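Local structure of dextranase (Pseudarthrobacter oxydans, 6NZS) at residues A[112-124]-A[135-149]. The protein hydrolyses internal alpha-1,6-glucosidic linkages in dextran, as an endo-acting glycoside hydrolase probably of family 49. Numbering follows the deposited sequence.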
loop_
_atom_site.group_PDB
_atom_site.type_symbol
_atom_site.label_atom_id
_atom_site.label_comp_id
_atom_site.label_asym_id
_atom_site.label_seq_id
_atom_site.Cartn_x
_atom_site.Cartn_y
_atom_site.Cartn_z
ATOM N N ASP A 112 20.271 3.530 -18.757
ATOM C CA ASP A 112 19.006 4.213 -18.994
ATOM C C ASP A 112 17.857 3.236 -19.188
ATOM O O ASP A 112 16.695 3.621 -19.010
ATOM C CB ASP A 112 19.106 5.124 -20.219
ATOM C CG ASP A 112 17.991 6.151 -20.266
ATOM O OD1 ASP A 112 17.823 6.881 -19.269
ATOM O OD2 ASP A 112 17.293 6.232 -21.293
ATOM N N GLN A 113 18.150 1.988 -19.546
ATOM C CA GLN A 113 17.121 0.960 -19.643
ATOM C C GLN A 113 16.765 0.353 -18.296
ATOM O O GLN A 113 15.987 -0.606 -18.242
ATOM C CB GLN A 113 17.523 -0.117 -20.656
ATOM C CG GLN A 113 17.461 0.379 -22.099
ATOM C CD GLN A 113 17.426 -0.747 -23.106
ATOM O OE1 GLN A 113 17.975 -1.819 -22.874
ATOM N NE2 GLN A 113 16.762 -0.511 -24.234
ATOM N N VAL A 114 17.302 0.883 -17.206
ATOM C CA VAL A 114 16.814 0.569 -15.871
ATOM C C VAL A 114 16.320 1.874 -15.274
ATOM O O VAL A 114 17.123 2.763 -14.961
ATOM C CB VAL A 114 17.891 -0.061 -14.985
ATOM C CG1 VAL A 114 17.309 -0.338 -13.603
ATOM C CG2 VAL A 114 18.414 -1.336 -15.606
ATOM N N GLN A 115 15.010 1.993 -15.098
ATOM C CA GLN A 115 14.425 3.191 -14.517
ATOM C C GLN A 115 14.092 2.959 -13.049
ATOM O O GLN A 115 13.650 1.873 -12.664
ATOM C CB GLN A 115 13.180 3.607 -15.297
ATOM C CG GLN A 115 13.558 4.157 -16.679
ATOM C CD GLN A 115 14.356 5.453 -16.576
ATOM O OE1 GLN A 115 13.971 6.361 -15.849
ATOM N NE2 GLN A 115 15.474 5.539 -17.300
ATOM N N ILE A 116 14.312 3.990 -12.238
ATOM C CA ILE A 116 13.959 3.982 -10.821
ATOM C C ILE A 116 12.666 4.763 -10.653
ATOM O O ILE A 116 12.526 5.867 -11.191
ATOM C CB ILE A 116 15.077 4.613 -9.973
ATOM C CG1 ILE A 116 16.358 3.784 -10.080
ATOM C CG2 ILE A 116 14.640 4.763 -8.509
ATOM C CD1 ILE A 116 17.600 4.504 -9.611
ATOM N N ARG A 117 11.714 4.190 -9.922
ATOM C CA ARG A 117 10.511 4.923 -9.547
ATOM C C ARG A 117 10.360 4.800 -8.037
ATOM O O ARG A 117 10.444 3.681 -7.504
ATOM C CB ARG A 117 9.257 4.394 -10.247
ATOM C CG ARG A 117 9.232 4.664 -11.753
ATOM C CD ARG A 117 7.773 4.641 -12.282
ATOM N NE ARG A 117 7.676 5.000 -13.704
ATOM C CZ ARG A 117 6.546 5.079 -14.417
ATOM N NH1 ARG A 117 5.345 4.830 -13.882
ATOM N NH2 ARG A 117 6.623 5.418 -15.697
ATOM N N PRO A 118 10.134 5.904 -7.302
ATOM C CA PRO A 118 9.928 7.295 -7.736
ATOM C C PRO A 118 11.052 7.867 -8.621
ATOM O O PRO A 118 12.230 7.764 -8.292
ATOM C CB PRO A 118 9.841 8.061 -6.410
ATOM C CG PRO A 118 9.261 7.074 -5.447
ATOM C CD PRO A 118 9.916 5.751 -5.853
ATOM N N SER A 119 10.653 8.445 -9.756
ATOM C CA SER A 119 11.596 9.079 -10.672
ATOM C C SER A 119 12.303 10.265 -10.036
ATOM O O SER A 119 13.391 10.642 -10.495
ATOM C CB SER A 119 10.858 9.537 -11.930
ATOM O OG SER A 119 10.317 8.419 -12.604
ATOM N N SER A 120 11.717 10.854 -8.992
ATOM C CA SER A 120 12.368 11.942 -8.277
ATOM C C SER A 120 13.639 11.490 -7.569
ATOM O O SER A 120 14.440 12.347 -7.182
ATOM C CB SER A 120 11.388 12.566 -7.278
ATOM O OG SER A 120 10.990 11.623 -6.291
ATOM N N TYR A 121 13.836 10.180 -7.378
ATOM C CA TYR A 121 15.081 9.653 -6.807
ATOM C C TYR A 121 16.060 9.512 -7.958
ATOM O O TYR A 121 16.168 8.461 -8.598
ATOM C CB TYR A 121 14.893 8.291 -6.149
ATOM C CG TYR A 121 13.846 8.180 -5.077
ATOM C CD1 TYR A 121 13.268 9.303 -4.496
ATOM C CD2 TYR A 121 13.445 6.933 -4.631
ATOM C CE1 TYR A 121 12.295 9.167 -3.523
ATOM C CE2 TYR A 121 12.489 6.792 -3.663
ATOM C CZ TYR A 121 11.920 7.903 -3.111
ATOM O OH TYR A 121 10.956 7.749 -2.158
ATOM N N ASN A 122 16.795 10.578 -8.217
ATOM C CA ASN A 122 17.734 10.593 -9.332
ATOM C C ASN A 122 19.049 9.916 -8.929
ATOM O O ASN A 122 20.124 10.506 -8.965
ATOM C CB ASN A 122 17.924 12.036 -9.783
ATOM C CG ASN A 122 18.760 12.154 -11.038
ATOM O OD1 ASN A 122 18.697 11.297 -11.926
ATOM N ND2 ASN A 122 19.542 13.226 -11.131
ATOM N N PHE A 123 18.946 8.644 -8.527
ATOM C CA PHE A 123 20.122 7.905 -8.085
ATOM C C PHE A 123 21.110 7.726 -9.231
ATOM O O PHE A 123 20.720 7.493 -10.382
ATOM C CB PHE A 123 19.740 6.504 -7.614
ATOM C CG PHE A 123 18.858 6.463 -6.397
ATOM C CD1 PHE A 123 18.881 7.461 -5.439
ATOM C CD2 PHE A 123 18.018 5.379 -6.205
ATOM C CE1 PHE A 123 18.052 7.376 -4.310
ATOM C CE2 PHE A 123 17.208 5.290 -5.094
ATOM C CZ PHE A 123 17.229 6.283 -4.146
ATOM N N GLU A 124 22.398 7.810 -8.904
ATOM C CA GLU A 124 23.436 7.457 -9.864
ATOM C C GLU A 124 23.300 5.986 -10.237
ATOM O O GLU A 124 23.099 5.131 -9.367
ATOM C CB GLU A 124 24.812 7.709 -9.245
ATOM C CG GLU A 124 25.973 7.233 -10.102
ATOM C CD GLU A 124 27.312 7.809 -9.664
ATOM O OE1 GLU A 124 28.320 7.523 -10.349
ATOM O OE2 GLU A 124 27.352 8.538 -8.645
ATOM N N ILE A 135 23.377 0.725 -8.680
ATOM C CA ILE A 135 22.609 1.895 -8.256
ATOM C C ILE A 135 23.185 2.398 -6.940
ATOM O O ILE A 135 23.327 1.623 -5.985
ATOM C CB ILE A 135 21.124 1.537 -8.061
ATOM C CG1 ILE A 135 20.544 0.960 -9.348
ATOM C CG2 ILE A 135 20.323 2.752 -7.600
ATOM C CD1 ILE A 135 19.273 0.167 -9.111
ATOM N N LYS A 136 23.483 3.695 -6.868
ATOM C CA LYS A 136 23.990 4.279 -5.628
ATOM C C LYS A 136 22.806 4.778 -4.813
ATOM O O LYS A 136 22.106 5.706 -5.227
ATOM C CB LYS A 136 24.967 5.415 -5.900
ATOM C CG LYS A 136 25.612 5.920 -4.615
ATOM C CD LYS A 136 26.549 7.075 -4.902
ATOM C CE LYS A 136 27.992 6.656 -4.746
ATOM N NZ LYS A 136 28.700 7.607 -3.855
ATOM N N VAL A 137 22.574 4.157 -3.661
ATOM C CA VAL A 137 21.488 4.552 -2.766
ATOM C C VAL A 137 22.108 5.351 -1.621
ATOM O O VAL A 137 22.856 4.776 -0.813
ATOM C CB VAL A 137 20.709 3.337 -2.241
ATOM C CG1 VAL A 137 19.553 3.797 -1.372
ATOM C CG2 VAL A 137 20.187 2.485 -3.409
ATOM N N PRO A 138 21.864 6.649 -1.530
ATOM C CA PRO A 138 22.416 7.416 -0.414
ATOM C C PRO A 138 21.720 7.025 0.875
ATOM O O PRO A 138 20.548 6.628 0.885
ATOM C CB PRO A 138 22.099 8.866 -0.791
ATOM C CG PRO A 138 20.891 8.776 -1.658
ATOM C CD PRO A 138 20.962 7.456 -2.371
ATOM N N TYR A 139 22.458 7.139 1.972
ATOM C CA TYR A 139 21.854 6.935 3.277
ATOM C C TYR A 139 20.916 8.087 3.620
ATOM O O TYR A 139 21.229 9.259 3.401
ATOM C CB TYR A 139 22.919 6.774 4.366
ATOM C CG TYR A 139 22.257 6.658 5.717
ATOM C CD1 TYR A 139 21.550 5.516 6.061
ATOM C CD2 TYR A 139 22.287 7.712 6.622
ATOM C CE1 TYR A 139 20.908 5.414 7.276
ATOM C CE2 TYR A 139 21.649 7.617 7.847
ATOM C CZ TYR A 139 20.966 6.469 8.170
ATOM O OH TYR A 139 20.316 6.374 9.384
ATOM N N SER A 140 19.746 7.733 4.137
ATOM C CA SER A 140 18.803 8.660 4.742
ATOM C C SER A 140 18.284 7.992 6.002
ATOM O O SER A 140 18.119 6.771 6.035
ATOM C CB SER A 140 17.596 8.912 3.818
ATOM O OG SER A 140 16.566 9.604 4.503
ATOM N N ASP A 141 18.013 8.786 7.040
ATOM C CA ASP A 141 17.395 8.171 8.206
ATOM C C ASP A 141 15.984 7.665 7.938
ATOM O O ASP A 141 15.439 6.939 8.771
ATOM C CB ASP A 141 17.440 9.076 9.440
ATOM C CG ASP A 141 16.809 10.416 9.209
ATOM O OD1 ASP A 141 16.069 10.579 8.221
ATOM O OD2 ASP A 141 17.050 11.321 10.043
ATOM N N ALA A 142 15.389 8.014 6.797
ATOM C CA ALA A 142 14.135 7.420 6.362
ATOM C C ALA A 142 14.332 6.159 5.534
ATOM O O ALA A 142 13.355 5.435 5.312
ATOM C CB ALA A 142 13.350 8.424 5.513
ATOM N N GLY A 143 15.550 5.897 5.070
ATOM C CA GLY A 143 15.738 4.878 4.056
ATOM C C GLY A 143 15.009 5.266 2.773
ATOM O O GLY A 143 14.464 6.366 2.627
ATOM N N TYR A 144 15.027 4.329 1.824
ATOM C CA TYR A 144 14.344 4.501 0.550
ATOM C C TYR A 144 13.665 3.196 0.173
ATOM O O TYR A 144 14.260 2.125 0.306
ATOM C CB TYR A 144 15.351 4.834 -0.561
ATOM C CG TYR A 144 15.919 6.227 -0.518
ATOM C CD1 TYR A 144 17.081 6.508 0.205
ATOM C CD2 TYR A 144 15.304 7.276 -1.199
ATOM C CE1 TYR A 144 17.608 7.788 0.244
ATOM C CE2 TYR A 144 15.834 8.569 -1.158
ATOM C CZ TYR A 144 16.985 8.811 -0.431
ATOM O OH TYR A 144 17.532 10.083 -0.372
ATOM N N ARG A 145 12.423 3.290 -0.297
ATOM C CA ARG A 145 11.698 2.154 -0.863
ATOM C C ARG A 145 11.359 2.513 -2.303
ATOM O O ARG A 145 10.700 3.531 -2.549
ATOM C CB ARG A 145 10.424 1.888 -0.052
ATOM C CG ARG A 145 10.697 1.357 1.377
ATOM C CD ARG A 145 9.849 2.051 2.454
ATOM N NE ARG A 145 10.134 3.486 2.545
ATOM C CZ ARG A 145 11.190 4.015 3.154
ATOM N NH1 ARG A 145 12.093 3.240 3.744
ATOM N NH2 ARG A 145 11.351 5.333 3.164
ATOM N N PHE A 146 11.829 1.710 -3.257
ATOM C CA PHE A 146 11.719 2.112 -4.654
ATOM C C PHE A 146 11.675 0.895 -5.563
ATOM O O PHE A 146 12.027 -0.222 -5.167
ATOM C CB PHE A 146 12.859 3.070 -5.061
ATOM C CG PHE A 146 14.247 2.496 -4.903
ATOM C CD1 PHE A 146 14.879 2.497 -3.671
ATOM C CD2 PHE A 146 14.923 1.982 -6.005
ATOM C CE1 PHE A 146 16.155 1.979 -3.540
ATOM C CE2 PHE A 146 16.192 1.463 -5.892
ATOM C CZ PHE A 146 16.818 1.470 -4.656
ATOM N N SER A 147 11.254 1.141 -6.804
ATOM C CA SER A 147 11.089 0.125 -7.829
ATOM C C SER A 147 12.215 0.241 -8.852
ATOM O O SER A 147 12.579 1.350 -9.270
ATOM C CB SER A 147 9.746 0.364 -8.527
ATOM O OG SER A 147 9.606 -0.478 -9.654
ATOM N N VAL A 148 12.757 -0.910 -9.253
ATOM C CA VAL A 148 13.815 -1.013 -10.257
ATOM C C VAL A 148 13.216 -1.665 -11.501
ATOM O O VAL A 148 12.717 -2.797 -11.438
ATOM C CB VAL A 148 15.001 -1.829 -9.718
ATOM C CG1 VAL A 148 16.075 -2.001 -10.781
ATOM C CG2 VAL A 148 15.573 -1.168 -8.463
ATOM N N GLU A 149 13.248 -0.952 -12.628
ATOM C CA GLU A 149 12.419 -1.292 -13.791
ATOM C C GLU A 149 13.293 -1.503 -15.028
ATOM O O GLU A 149 13.692 -0.541 -15.695
ATOM C CB GLU A 149 11.354 -0.214 -13.998
ATOM C CG GLU A 149 10.672 0.145 -12.673
ATOM C CD GLU A 149 9.318 0.812 -12.795
ATOM O OE1 GLU A 149 8.909 1.210 -13.913
ATOM O OE2 GLU A 149 8.652 0.918 -11.750
HETATM O O HOH W 1 11.095 5.947 -0.165
HETATM O O HOH W 2 22.801 8.241 -6.065
#
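In the N-terminal Ig-like domain, strand 114-117 pairs antiparallel with strand 144-149, and an aromatic cluster of Y121, F123, Y144 and F146 packs beside the pair. Two residue pairs, Q115 with E149 and R117 with S147, are hydrogen-bonded in both directions. The straightest of these bonds runs from S147 N to R117 O, 2.8 Å. I116 faces V148 between them as a non-hydrogen-bonded pair. A cis peptide bond precedes P118, and a type I turn from P118 to Y121 follows. Further on, E124 O accepts from K136 N at 2.9 Å. Water 2 joins E124 N to K136 O.

F123 sits at the middle of the cluster. Its CG lies anti to its carbonyl carbon (chi1 -64°), which directs the ring between both strands of 135-149. CE2 points onto the centre of the F146 ring, 3.8 Å from CE1 of F146. CZ meets the face of Y144 nearer its rim, 3.7 Å from Y144 CD2. Both pairs are T-shaped, with planes at 75° and 84°. P138 CD also reaches F123 CE1, at 3.5 Å. Y144 in turn sets its CD2 edge over the centre of the Y121 ring, whose opposite face is covered by P118 CB. Replacing F123 by alanine is likely to open a gap between strands 135-137 and 144-149, and leave the faces of Y144 and F146 without the ring edge that packs on them.

Near the strand end, R117 and E149 cross at about a right angle; their salt bridge is long, NE to OE1 4.0 Å, and no N-H points at the oxygen. Their stronger partners lie on strand 423-435 of the beta-solenoid: R117 NH1 bonds to I434 O, and E149 OE2 to H435. S147 OG also donates to E149 OE2. Strand 176-192 flanks strand 144-149, while strand 96-102 pairs with 135-137.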